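Ribosomal protein S2-related protein (Deinococcus radiodurans, PDB 2JH3) binds a [4Fe-4S] cluster and is probably a chelatase-like enzyme, with a fold related to CbiX and a possible sirohydrochlorin ferrochelatase activity. Local coordinates at residues R346-L351 with A419-S424; L148-G153 with P211-L216; P85-L90 with A396-G401. All coordinates share one frame; numbering follows the deposited sequence.

Contact 1: residues R346-L351 with A419-S424; sequences RTWRTL and AQVCAS. With SF4 (iron/sulfur cluster), chain E.
V421 and S424, at either side of the cluster ligand C422 in the chain, close over the indole of W348, and the tight half of the contact lies here. CG of W348 is anti to its carbonyl carbon (chi1 -84°), which brings the ring under S424. CB of S424 sits over one face of the six-membered ring in a CH-pi contact, 3.5 Å from the ring centroid and only 11° off the normal. Beside it, CZ2 of W348 meets CG1 of V421 at 3.9 Å, the two side chains crossing obliquely. The backbone fixes this packing: N of R349 donates to O of S424 at 2.7 Å, a nearly straight bond that arrives almost along the C=O axis. The inverse gamma turn centred on R349 presents that N-H to the end of the other segment.

The looser side is watery. One water accepts from NH2 of R349 at 2.8 Å and donates to O of A423, while a second joins the carbonyls of R349 and S424 by weak bonds. NH1 of R349 turns to the second subunit, bonding to the carbonyl of L351 and bridging to E296 there, so this edge also belongs to the dimer interface.

On the cluster side, SG of C422 ligates FE4 at 2.4 Å. NE1 of W348, at the indole edge, lies 3.4 Å from S1 of the cluster. A loop of the stabilising domain thus lends a tryptophan to the wall of a cysteine-ligated [4Fe-4S] cluster site, completed by C425, C450 and C454.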
ATOM      1  N   ARG A 346       7.637  -3.316   9.955  1.00 16.57           N
ATOM      2  CA  ARG A 346       6.427  -3.898  10.541  1.00 16.22           C
ATOM      3  C   ARG A 346       5.406  -2.846  10.910  1.00 17.10           C
ATOM      4  O   ARG A 346       4.286  -3.163  11.221  1.00 17.67           O
ATOM      5  CB  ARG A 346       6.831  -4.796  11.735  1.00 18.42           C
ATOM      6  CG  ARG A 346       7.251  -6.219  11.284  1.00 16.36           C
ATOM      7  CD  ARG A 346       7.831  -7.119  12.354  1.00 15.80           C
ATOM      8  NE  ARG A 346       7.693  -8.525  11.983  1.00 20.08           N
ATOM      9  CZ  ARG A 346       6.602  -9.257  12.092  1.00 15.86           C
ATOM     10  NH1 ARG A 346       6.635 -10.511  11.672  1.00 20.41           N
ATOM     11  NH2 ARG A 346       5.524  -8.828  12.757  1.00 18.33           N
ATOM     12  N   THR A 347       5.803  -1.578  10.961  1.00 17.21           N
ATOM     13  CA  THR A 347       4.862  -0.459  11.130  1.00 16.58           C
ATOM     14  C   THR A 347       4.126   0.006   9.830  1.00 17.29           C
ATOM     15  O   THR A 347       3.392   0.959   9.871  1.00 17.71           O
ATOM     16  CB  THR A 347       5.533   0.740  11.712  1.00 16.84           C
ATOM     17  OG1 THR A 347       6.758   1.059  11.028  1.00 14.70           O
ATOM     18  CG2 THR A 347       5.848   0.468  13.165  1.00 17.69           C
ATOM     19  N   TRP A 348       4.370  -0.669   8.720  1.00 16.87           N
ATOM     20  CA  TRP A 348       3.611  -0.413   7.518  1.00 16.52           C
ATOM     21  C   TRP A 348       2.173  -0.810   7.742  1.00 17.35           C
ATOM     22  O   TRP A 348       1.888  -1.760   8.480  1.00 16.30           O
ATOM     23  CB  TRP A 348       4.245  -1.078   6.268  1.00 16.67           C
ATOM     24  CG  TRP A 348       5.291  -0.218   5.711  1.00 17.89           C
ATOM     25  CD1 TRP A 348       6.109   0.633   6.420  1.00 17.20           C
ATOM     26  CD2 TRP A 348       5.714  -0.141   4.366  1.00 15.92           C
ATOM     27  NE1 TRP A 348       6.952   1.274   5.575  1.00 18.95           N
ATOM     28  CE2 TRP A 348       6.707   0.843   4.301  1.00 17.89           C
ATOM     29  CE3 TRP A 348       5.242  -0.706   3.171  1.00 20.24           C
ATOM     30  CZ2 TRP A 348       7.348   1.188   3.094  1.00 21.13           C
ATOM     31  CZ3 TRP A 348       5.829  -0.346   1.984  1.00 20.15           C
ATOM     32  CH2 TRP A 348       6.860   0.605   1.940  1.00 18.70           C
ATOM     33  N   ARG A 349       1.259  -0.007   7.195  1.00 16.79           N
ATOM     34  CA  ARG A 349      -0.189  -0.229   7.293  1.00 16.50           C
ATOM     35  C   ARG A 349      -0.651  -1.391   6.409  1.00 16.86           C
ATOM     36  O   ARG A 349      -1.578  -1.285   5.534  1.00 18.30           O
ATOM     37  CB  ARG A 349      -0.908   1.070   6.974  1.00 16.59           C
ATOM     38  CG  ARG A 349      -2.315   1.241   7.659  1.00 18.41           C
ATOM     39  CD  ARG A 349      -3.238   2.197   6.879  1.00 19.59           C
ATOM     40  NE  ARG A 349      -2.602   3.534   6.853  1.00 18.78           N
ATOM     41  CZ  ARG A 349      -3.193   4.652   6.439  1.00 19.60           C
ATOM     42  NH1 ARG A 349      -4.419   4.602   5.992  1.00 19.75           N
ATOM     43  NH2 ARG A 349      -2.540   5.789   6.430  1.00 17.62           N
ATOM     44  N   THR A 350      -0.056  -2.567   6.648  1.00 17.25           N
ATOM     45  CA  THR A 350      -0.237  -3.748   5.806  1.00 15.98           C
ATOM     46  C   THR A 350      -0.351  -5.008   6.635  1.00 16.72           C
ATOM     47  O   THR A 350      -0.223  -6.080   6.093  1.00 17.00           O
ATOM     48  CB  THR A 350       0.933  -3.899   4.865  1.00 16.08           C
ATOM     49  OG1 THR A 350       2.099  -4.047   5.658  1.00 17.56           O
ATOM     50  CG2 THR A 350       1.070  -2.663   3.951  1.00 14.52           C
ATOM     51  N   LEU A 351      -0.724  -4.894   7.927  1.00 17.24           N
ATOM     52  CA  LEU A 351      -0.836  -6.036   8.816  1.00 17.23           C
ATOM     53  C   LEU A 351      -1.990  -6.824   8.257  1.00 17.24           C
ATOM     54  O   LEU A 351      -2.981  -6.265   7.904  1.00 16.68           O
ATOM     55  CB  LEU A 351      -1.144  -5.602  10.240  1.00 18.14           C
ATOM     56  CG  LEU A 351      -0.986  -6.561  11.394  1.00 18.03           C
ATOM     57  CD1 LEU A 351       0.417  -6.847  11.512  1.00 22.70           C
ATOM     58  CD2 LEU A 351      -1.535  -5.928  12.651  1.00 17.75           C
ATOM     59  N   ALA A 419       7.955  11.165   1.009  1.00 22.77           N
ATOM     60  CA  ALA A 419       6.478  11.358   0.958  1.00 23.23           C
ATOM     61  C   ALA A 419       5.799  10.156   0.324  1.00 24.34           C
ATOM     62  O   ALA A 419       4.755   9.680   0.779  1.00 25.75           O
ATOM     63  CB  ALA A 419       6.101  12.639   0.177  1.00 26.29           C
ATOM     64  N   GLN A 420       6.448   9.578  -0.676  1.00 23.37           N
ATOM     65  CA  GLN A 420       5.893   8.414  -1.389  1.00 22.78           C
ATOM     66  C   GLN A 420       6.047   7.117  -0.609  1.00 22.88           C
ATOM     67  O   GLN A 420       5.097   6.331  -0.526  1.00 23.88           O
ATOM     68  CB  GLN A 420       6.516   8.268  -2.759  1.00 25.17           C
ATOM     69  CG  GLN A 420       6.140   9.374  -3.780  1.00 28.31           C
ATOM     70  CD  GLN A 420       4.603   9.685  -3.937  1.00 33.07           C
ATOM     71  OE1 GLN A 420       3.802   8.801  -4.251  0.50 32.00           O
ATOM     72  NE2 GLN A 420       4.215  10.990  -3.674  1.00 35.86           N
ATOM     73  N   VAL A 421       7.228   6.871  -0.053  1.00 20.98           N
ATOM     74  CA  VAL A 421       7.489   5.627   0.701  1.00 21.13           C
ATOM     75  C   VAL A 421       6.826   5.608   2.083  1.00 19.13           C
ATOM     76  O   VAL A 421       6.086   4.697   2.421  1.00 20.60           O
ATOM     77  CB  VAL A 421       8.964   5.504   0.924  1.00 21.34           C
ATOM     78  CG1 VAL A 421       9.315   4.371   1.938  1.00 22.95           C
ATOM     79  CG2 VAL A 421       9.598   5.162  -0.420  1.00 22.04           C
ATOM     80  N   CYS A 422       7.030   6.671   2.818  1.00 18.06           N
ATOM     81  CA  CYS A 422       6.569   6.747   4.188  1.00 19.29           C
ATOM     82  C   CYS A 422       5.036   6.809   4.337  1.00 19.54           C
ATOM     83  O   CYS A 422       4.489   6.551   5.423  1.00 17.31           O
ATOM     84  CB  CYS A 422       7.197   7.928   4.888  1.00 18.60           C
ATOM     85  SG  CYS A 422       8.990   7.871   5.003  1.00 19.60           S
ATOM     86  N   ALA A 423       4.345   7.134   3.231  1.00 19.03           N
ATOM     87  CA  ALA A 423       2.880   7.076   3.213  1.00 18.45           C
ATOM     88  C   ALA A 423       2.312   5.743   3.550  1.00 18.34           C
ATOM     89  O   ALA A 423       1.138   5.632   3.977  1.00 18.45           O
ATOM     90  CB  ALA A 423       2.374   7.555   1.894  1.00 18.65           C
ATOM     91  N   SER A 424       3.097   4.692   3.336  1.00 17.40           N
ATOM     92  CA  SER A 424       2.685   3.354   3.724  1.00 19.06           C
ATOM     93  C   SER A 424       2.851   3.031   5.193  1.00 18.66           C
ATOM     94  O   SER A 424       2.346   1.996   5.677  1.00 18.23           O
ATOM     95  CB  SER A 424       3.456   2.332   2.878  1.00 20.16           C
ATOM     96  OG  SER A 424       2.950   2.317   1.544  1.00 21.33           O
TER
HETATM   97 FE1  SF4 E 650      10.535   5.789   9.099  1.00 17.29          FE
HETATM   98 FE2  SF4 E 650      10.858   3.926   7.151  1.00 19.25          FE
HETATM   99 FE3  SF4 E 650       8.436   4.339   8.280  1.00 17.78          FE
HETATM  100 FE4  SF4 E 650       9.495   6.225   6.610  1.00 19.42          FE
HETATM  101  S1  SF4 E 650       8.873   4.065   6.010  1.00 16.84           S
HETATM  102  S2  SF4 E 650       8.487   6.650   8.639  1.00 17.98           S
HETATM  103  S3  SF4 E 650      11.747   6.081   7.154  1.00 17.29           S
HETATM  104  S4  SF4 E 650      10.264   3.440   9.346  1.00 18.98           S
HETATM  105  O   HOH W   1       0.146   4.883   6.503  1.00 20.60           O
HETATM  106  O   HOH W   2       0.144   0.676   3.548  1.00 46.09           O

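Contact 2: residues L148-G153 with P211-L216; sequences LAARPG and PFLTHL
Two neighbouring parallel strands of the second CbiX-like domain, 144-149 and 207-211, part company here at their C-terminal ends, where a chelatase-type alpha/beta sheet passes into its loops. L148 and P211 form the last parallel bridge, their CA atoms 4.5 Å apart and their side chains on one face of the sheet. N of F212 donates to O of L148 at 3.0 Å, approaching in the carbonyl plane with a bent N-H...O angle of 152°. The inverse gamma turn centred on F212 then takes 211-216 out of the ladder. Past this point a water spans the widening gap: it donates to O of F212 at 2.6 Å and accepts only weakly from N of A150.

On the bridge's side-chain face, CG of L148 lies anti to its backbone N (chi1 -176°), and CD2 touches CB of P211 at 4.3 Å. The forked end of L213 reaches back from the loop, its CD2 meeting CD2 of L148 at 4.4 Å and its CD1 touching CB of A150 at 4.1 Å. Helix 218-234 covers L148 through L224. Here the connections change direction: the topological switch point at the C-terminal edge of a parallel, Rossmann-like alpha/beta sheet.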
ATOM      1  N   LEU A 148      29.664 -26.461  -0.072  1.00 29.40           N
ATOM      2  CA  LEU A 148      29.349 -25.379  -1.007  1.00 29.68           C
ATOM      3  C   LEU A 148      29.504 -23.959  -0.386  1.00 29.45           C
ATOM      4  O   LEU A 148      28.851 -23.657   0.567  1.00 28.71           O
ATOM      5  CB  LEU A 148      27.931 -25.576  -1.491  1.00 28.97           C
ATOM      6  CG  LEU A 148      27.411 -24.627  -2.551  1.00 29.07           C
ATOM      7  CD1 LEU A 148      28.183 -24.792  -3.873  1.00 27.28           C
ATOM      8  CD2 LEU A 148      25.951 -24.874  -2.718  1.00 29.49           C
ATOM      9  N   ALA A 149      30.426 -23.147  -0.898  1.00 30.22           N
ATOM     10  CA  ALA A 149      30.489 -21.709  -0.591  1.00 31.23           C
ATOM     11  C   ALA A 149      29.776 -20.825  -1.604  1.00 32.65           C
ATOM     12  O   ALA A 149      29.763 -21.110  -2.813  1.00 32.85           O
ATOM     13  CB  ALA A 149      31.878 -21.268  -0.500  1.00 30.70           C
ATOM     14  N   ALA A 150      29.256 -19.698  -1.113  1.00 35.13           N
ATOM     15  CA  ALA A 150      28.480 -18.762  -1.939  1.00 37.07           C
ATOM     16  C   ALA A 150      29.337 -18.035  -2.937  1.00 39.84           C
ATOM     17  O   ALA A 150      28.921 -17.795  -4.076  0.50 40.50           O
ATOM     18  CB  ALA A 150      27.762 -17.735  -1.026  1.00 38.68           C
ATOM     19  N   ARG A 151      30.471 -17.608  -2.438  1.00 41.66           N
ATOM     20  CA  ARG A 151      31.480 -16.806  -3.126  1.00 44.41           C
ATOM     21  C   ARG A 151      32.854 -17.419  -2.786  1.00 45.19           C
ATOM     22  O   ARG A 151      33.014 -18.107  -1.794  1.00 45.44           O
ATOM     23  CB  ARG A 151      31.484 -15.338  -2.633  1.00 44.50           C
ATOM     24  CZ  ARG A 151      29.279 -11.220  -2.017  0.50 43.70           C
ATOM     25  NH2 ARG A 151      28.164 -10.614  -1.643  0.50 45.00           N
ATOM     26  N   PRO A 152      33.814 -17.141  -3.661  1.00 46.40           N
ATOM     27  CA  PRO A 152      35.164 -17.695  -3.679  1.00 46.16           C
ATOM     28  C   PRO A 152      36.039 -17.584  -2.460  1.00 46.60           C
ATOM     29  O   PRO A 152      36.726 -18.551  -2.154  0.75 48.01           O
ATOM     30  CB  PRO A 152      35.834 -16.955  -4.845  1.00 47.53           C
ATOM     31  CG  PRO A 152      34.977 -15.796  -5.107  1.00 47.55           C
ATOM     32  CD  PRO A 152      33.605 -16.221  -4.782  1.00 46.66           C
ATOM     33  N   GLY A 153      36.084 -16.449  -1.769  1.00 46.26           N
ATOM     34  CA  GLY A 153      37.110 -16.279  -0.706  1.00 44.64           C
ATOM     35  C   GLY A 153      36.687 -16.607   0.722  1.00 43.92           C
ATOM     36  O   GLY A 153      37.039 -15.837   1.658  1.00 43.50           O
ATOM     37  N   PRO A 211      25.771 -27.399   1.796  1.00 24.20           N
ATOM     38  CA  PRO A 211      25.811 -25.971   1.656  1.00 25.42           C
ATOM     39  C   PRO A 211      26.151 -25.228   2.946  1.00 24.39           C
ATOM     40  O   PRO A 211      25.410 -25.353   3.971  1.00 26.10           O
ATOM     41  CB  PRO A 211      24.390 -25.622   1.178  1.00 24.64           C
ATOM     42  CG  PRO A 211      23.845 -26.929   0.633  1.00 25.72           C
ATOM     43  CD  PRO A 211      24.406 -27.914   1.574  1.00 24.90           C
ATOM     44  N   PHE A 212      27.283 -24.518   2.925  1.00 25.45           N
ATOM     45  CA  PHE A 212      27.730 -23.674   4.092  1.00 26.34           C
ATOM     46  C   PHE A 212      27.019 -22.318   4.003  1.00 26.33           C
ATOM     47  O   PHE A 212      27.632 -21.315   3.749  1.00 25.62           O
ATOM     48  CB  PHE A 212      29.228 -23.460   4.066  1.00 26.70           C
ATOM     49  CG  PHE A 212      29.779 -22.863   5.327  1.00 27.55           C
ATOM     50  CD1 PHE A 212      29.739 -23.584   6.514  1.00 31.03           C
ATOM     51  CD2 PHE A 212      30.457 -21.635   5.315  1.00 26.98           C
ATOM     52  CE1 PHE A 212      30.304 -23.078   7.696  1.00 28.45           C
ATOM     53  CE2 PHE A 212      31.003 -21.145   6.489  1.00 29.24           C
ATOM     54  CZ  PHE A 212      30.928 -21.888   7.679  1.00 27.67           C
ATOM     55  N   LEU A 213      25.703 -22.365   4.156  1.00 27.52           N
ATOM     56  CA  LEU A 213      24.787 -21.234   3.976  1.00 28.82           C
ATOM     57  C   LEU A 213      23.814 -21.192   5.156  1.00 28.98           C
ATOM     58  O   LEU A 213      23.409 -22.241   5.686  1.00 27.65           O
ATOM     59  CB  LEU A 213      23.937 -21.488   2.698  1.00 29.85           C
ATOM     60  CG  LEU A 213      24.386 -21.064   1.310  1.00 32.63           C
ATOM     61  CD1 LEU A 213      25.747 -20.509   1.221  1.00 34.51           C
ATOM     62  CD2 LEU A 213      24.147 -22.200   0.341  1.00 32.85           C
ATOM     63  N   THR A 214      23.379 -19.987   5.545  1.00 29.79           N
ATOM     64  CA  THR A 214      22.303 -19.906   6.532  1.00 30.20           C
ATOM     65  C   THR A 214      21.023 -20.407   5.931  1.00 30.81           C
ATOM     66  O   THR A 214      20.215 -21.040   6.615  1.00 32.22           O
ATOM     67  CB  THR A 214      22.051 -18.463   7.036  1.00 29.49           C
ATOM     68  OG1 THR A 214      21.890 -17.599   5.915  1.00 29.31           O
ATOM     69  CG2 THR A 214      23.198 -17.979   7.897  1.00 28.37           C
ATOM     70  N   HIS A 215      20.820 -20.100   4.657  1.00 31.83           N
ATOM     71  CA  HIS A 215      19.582 -20.461   3.960  1.00 32.29           C
ATOM     72  C   HIS A 215      19.855 -20.619   2.494  1.00 35.07           C
ATOM     73  O   HIS A 215      20.943 -20.313   2.001  1.00 34.80           O
ATOM     74  CB  HIS A 215      18.505 -19.367   4.124  1.00 32.06           C
ATOM     75  CG  HIS A 215      18.973 -18.039   3.644  1.00 29.08           C
ATOM     76  ND1 HIS A 215      19.985 -17.341   4.284  1.00 29.10           N
ATOM     77  CD2 HIS A 215      18.650 -17.327   2.553  1.00 26.87           C
ATOM     78  CE1 HIS A 215      20.229 -16.228   3.619  1.00 30.57           C
ATOM     79  NE2 HIS A 215      19.439 -16.202   2.558  1.00 27.86           N
ATOM     80  N   LEU A 216      18.820 -21.076   1.794  1.00 38.35           N
ATOM     81  CA  LEU A 216      18.875 -21.192   0.354  1.00 40.40           C
ATOM     82  C   LEU A 216      17.580 -20.668  -0.247  1.00 41.64           C
ATOM     83  O   LEU A 216      16.528 -21.317  -0.161  1.00 40.91           O
ATOM     84  CB  LEU A 216      19.119 -22.668  -0.023  1.00 40.03           C
ATOM     85  CG  LEU A 216      19.699 -22.918  -1.416  1.00 40.01           C
ATOM     86  CD1 LEU A 216      21.033 -22.253  -1.592  1.00 40.99           C
ATOM     87  CD2 LEU A 216      19.813 -24.401  -1.623  1.00 39.66           C
TER
HETATM   88  O   HOH W   3      29.244 -19.779   2.331  1.00 49.50           O

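Contact 3: residues P85-L90 with A396-G401; sequences PRELGL and ARRQTG
The C-terminal turns of helices 78-88 and 392-398 face each other, CA atoms of R86 and R398 7.4 Å apart, the first helix ending in a Schellman motif at G89. Between them lies a salt-bridge network of R86, E87 and R398, joining the first CbiX-like domain to the cluster-binding domain. R398 grips E87 side-on with two nitrogens, one to each carboxylate oxygen. NE of R398 meets OE2 of E87 at 2.6 Å, straight (177°) and within the guanidinium plane, whereas its NH2 reaches OE1 of E87 at 3.0 Å, less straight. Both donors come from above the carboxylate plane, which is turned 52° from the guanidinium; bends at chi2 of E87 and chi3 of R398 bring the ends together. NH1 of R398 also bridges to E452, so one guanidinium serves two carboxylates. An alanine in place of R398 would probably cost E87 its two strong bonds, leaving the weak one to R86, and E452 its bridge, loosening the domain junction.

R86 reaches across with CG anti to its backbone N and a bend at chi3 (81°). One face of its guanidinium lies against the R398-Q399 backbone, and NH2 forms a weak salt bridge to OE2 of E87. A water accepts from that NH2 and from N of T400, while NH1 of R86 donates in its own plane to OG1 of T400 at 3.0 Å.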
ATOM      1  N   PRO A  85      29.087  -3.614  12.950  1.00 22.92           N
ATOM      2  CA  PRO A  85      29.598  -2.730  13.991  1.00 24.54           C
ATOM      3  C   PRO A  85      29.259  -1.254  13.768  1.00 25.52           C
ATOM      4  O   PRO A  85      28.844  -0.593  14.691  1.00 24.76           O
ATOM      5  CB  PRO A  85      31.112  -2.988  13.964  1.00 23.50           C
ATOM      6  CG  PRO A  85      31.244  -4.281  13.412  1.00 23.31           C
ATOM      7  CD  PRO A  85      30.190  -4.405  12.365  1.00 22.23           C
ATOM      8  N   ARG A  86      29.336  -0.784  12.543  1.00 26.49           N
ATOM      9  CA  ARG A  86      28.951   0.595  12.180  1.00 28.40           C
ATOM     10  C   ARG A  86      27.463   0.887  12.427  1.00 28.48           C
ATOM     11  O   ARG A  86      27.124   1.928  12.895  1.00 29.25           O
ATOM     12  CB  ARG A  86      29.207   0.741  10.709  1.00 29.10           C
ATOM     13  CG  ARG A  86      29.192   2.039  10.103  1.00 31.81           C
ATOM     14  CD  ARG A  86      29.504   1.759   8.604  1.00 33.65           C
ATOM     15  NE  ARG A  86      28.274   1.337   7.971  1.00 37.99           N
ATOM     16  CZ  ARG A  86      28.086   0.799   6.771  1.00 35.29           C
ATOM     17  NH1 ARG A  86      29.083   0.470   5.938  1.00 33.62           N
ATOM     18  NH2 ARG A  86      26.786   0.577   6.437  1.00 37.15           N
ATOM     19  N   GLU A  87      26.576  -0.033  12.064  1.00 27.61           N
ATOM     20  CA  GLU A  87      25.162   0.192  12.262  1.00 28.42           C
ATOM     21  C   GLU A  87      24.773   0.048  13.744  1.00 29.16           C
ATOM     22  O   GLU A  87      23.975   0.834  14.296  1.00 25.80           O
ATOM     23  CB  GLU A  87      24.397  -0.769  11.399  1.00 28.53           C
ATOM     24  CG  GLU A  87      24.625  -0.533   9.899  1.00 29.95           C
ATOM     25  CD  GLU A  87      24.042   0.830   9.447  1.00 34.51           C
ATOM     26  OE1 GLU A  87      22.813   1.040   9.594  1.00 35.10           O
ATOM     27  OE2 GLU A  87      24.793   1.674   8.949  1.00 36.94           O
ATOM     28  N   LEU A  88      25.388  -0.919  14.402  1.00 28.99           N
ATOM     29  CA  LEU A  88      25.196  -1.070  15.829  1.00 30.13           C
ATOM     30  C   LEU A  88      25.781   0.076  16.612  1.00 30.53           C
ATOM     31  O   LEU A  88      25.426   0.243  17.766  1.00 30.97           O
ATOM     32  CB  LEU A  88      25.823  -2.369  16.325  1.00 29.46           C
ATOM     33  CG  LEU A  88      25.119  -3.707  16.436  1.00 31.76           C
ATOM     34  CD1 LEU A  88      23.592  -3.760  16.555  1.00 34.67           C
ATOM     35  CD2 LEU A  88      25.629  -4.773  15.455  1.00 28.68           C
ATOM     36  N   GLY A  89      26.724   0.825  16.038  1.00 31.43           N
ATOM     37  CA  GLY A  89      27.366   1.938  16.756  1.00 31.32           C
ATOM     38  C   GLY A  89      28.501   1.527  17.663  1.00 32.39           C
ATOM     39  O   GLY A  89      28.728   2.145  18.714  1.00 29.86           O
ATOM     40  N   LEU A  90      29.232   0.478  17.276  1.00 32.60           N
ATOM     41  CA  LEU A  90      30.237  -0.111  18.179  1.00 33.13           C
ATOM     42  C   LEU A  90      31.593   0.563  18.152  1.00 33.78           C
ATOM     43  O   LEU A  90      32.398   0.328  19.072  1.00 35.30           O
ATOM     44  CB  LEU A  90      30.418  -1.621  17.899  1.00 32.46           C
ATOM     45  CG  LEU A  90      29.171  -2.413  18.163  1.00 31.97           C
ATOM     46  CD1 LEU A  90      29.455  -3.871  17.922  1.00 33.43           C
ATOM     47  CD2 LEU A  90      28.676  -2.149  19.601  1.00 31.81           C
ATOM     48  N   ALA A 396      22.912   8.513   5.578  1.00 25.84           N
ATOM     49  CA  ALA A 396      23.407   8.368   4.211  1.00 26.43           C
ATOM     50  C   ALA A 396      24.941   8.166   4.186  1.00 27.48           C
ATOM     51  O   ALA A 396      25.442   7.327   3.441  1.00 25.00           O
ATOM     52  CB  ALA A 396      23.015   9.574   3.373  1.00 26.30           C
ATOM     53  N   ARG A 397      25.632   8.954   5.007  1.00 27.88           N
ATOM     54  CA  ARG A 397      27.096   8.922   5.125  1.00 31.07           C
ATOM     55  C   ARG A 397      27.643   7.593   5.670  1.00 30.30           C
ATOM     56  O   ARG A 397      28.783   7.256   5.344  1.00 30.23           O
ATOM     57  CB  ARG A 397      27.576  10.019   6.049  1.00 31.59           C
ATOM     58  CG  ARG A 397      27.776  11.335   5.407  1.00 36.04           C
ATOM     59  CD  ARG A 397      28.322  12.302   6.449  1.00 37.91           C
ATOM     60  NE  ARG A 397      29.767  12.260   6.706  1.00 42.94           N
ATOM     61  CZ  ARG A 397      30.719  12.644   5.843  1.00 43.68           C
ATOM     62  NH1 ARG A 397      30.397  13.010   4.610  1.00 47.35           N
ATOM     63  NH2 ARG A 397      32.004  12.615   6.197  1.00 44.26           N
ATOM     64  N   ARG A 398      26.899   6.857   6.508  1.00 29.61           N
ATOM     65  CA  ARG A 398      27.404   5.545   6.946  1.00 29.97           C
ATOM     66  C   ARG A 398      27.501   4.523   5.806  1.00 31.21           C
ATOM     67  O   ARG A 398      28.297   3.556   5.908  1.00 31.90           O
ATOM     68  CB  ARG A 398      26.536   4.885   8.005  1.00 30.66           C
ATOM     69  CG  ARG A 398      26.486   5.573   9.300  1.00 30.71           C
ATOM     70  CD  ARG A 398      25.924   4.655  10.425  1.00 28.17           C
ATOM     71  NE  ARG A 398      24.660   4.029  10.069  1.00 23.82           N
ATOM     72  CZ  ARG A 398      23.462   4.573  10.309  1.00 21.75           C
ATOM     73  NH1 ARG A 398      23.363   5.726  10.913  1.00 20.85           N
ATOM     74  NH2 ARG A 398      22.376   3.968   9.924  1.00 20.30           N
ATOM     75  N   GLN A 399      26.689   4.704   4.761  1.00 30.47           N
ATOM     76  CA  GLN A 399      26.479   3.686   3.741  1.00 30.88           C
ATOM     77  C   GLN A 399      27.653   3.616   2.752  1.00 32.06           C
ATOM     78  O   GLN A 399      28.397   4.609   2.556  1.00 29.63           O
ATOM     79  CB  GLN A 399      25.132   3.891   3.005  1.00 30.00           C
ATOM     80  CG  GLN A 399      23.882   4.230   3.892  1.00 29.45           C
ATOM     81  CD  GLN A 399      23.643   3.240   4.968  1.00 28.77           C
ATOM     82  OE1 GLN A 399      23.346   3.608   6.094  1.00 27.70           O
ATOM     83  NE2 GLN A 399      23.798   1.943   4.649  1.00 25.32           N
ATOM     84  N   THR A 400      27.817   2.408   2.184  1.00 32.85           N
ATOM     85  CA  THR A 400      28.957   1.984   1.318  1.00 33.31           C
ATOM     86  C   THR A 400      28.381   1.099   0.168  1.00 34.19           C
ATOM     87  O   THR A 400      27.239   0.680   0.223  1.00 33.27           O
ATOM     88  CB  THR A 400      30.118   1.228   2.099  1.00 34.49           C
ATOM     89  OG1 THR A 400      29.610   0.259   3.031  1.00 33.92           O
ATOM     90  CG2 THR A 400      30.957   2.154   2.871  1.00 32.00           C
ATOM     91  N   GLY A 401      29.128   0.913  -0.924  1.00 34.54           N
ATOM     92  CA  GLY A 401      28.676   0.075  -2.011  1.00 35.15           C
ATOM     93  C   GLY A 401      27.769   0.843  -2.931  1.00 35.70           C
ATOM     94  O   GLY A 401      27.828   2.070  -2.991  1.00 36.25           O
TER
HETATM   95  O   HOH W   4      25.880   0.289   3.428  1.00 28.51           O

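Overall arrangement
The three contacts sample the separate modules of a multi-domain chain. Contact 1 is the one at the iron-sulfur cluster, bringing stabilising and cluster-binding domains together around it. Contact 3 ties the same cluster-binding domain to the first CbiX-like domain, and the side chain of R398 lies about 11 Å from the cluster. Contacts 1 and 3 thus share one domain although their centres are 24 Å apart. Contact 2 is internal to the second CbiX-like domain, away from the cluster site, its centre 33 Å from that of contact 1 and 24 Å from that of contact 3. None touches another; contacts 2 and 3 come closest, about 11 Å between nearest atoms.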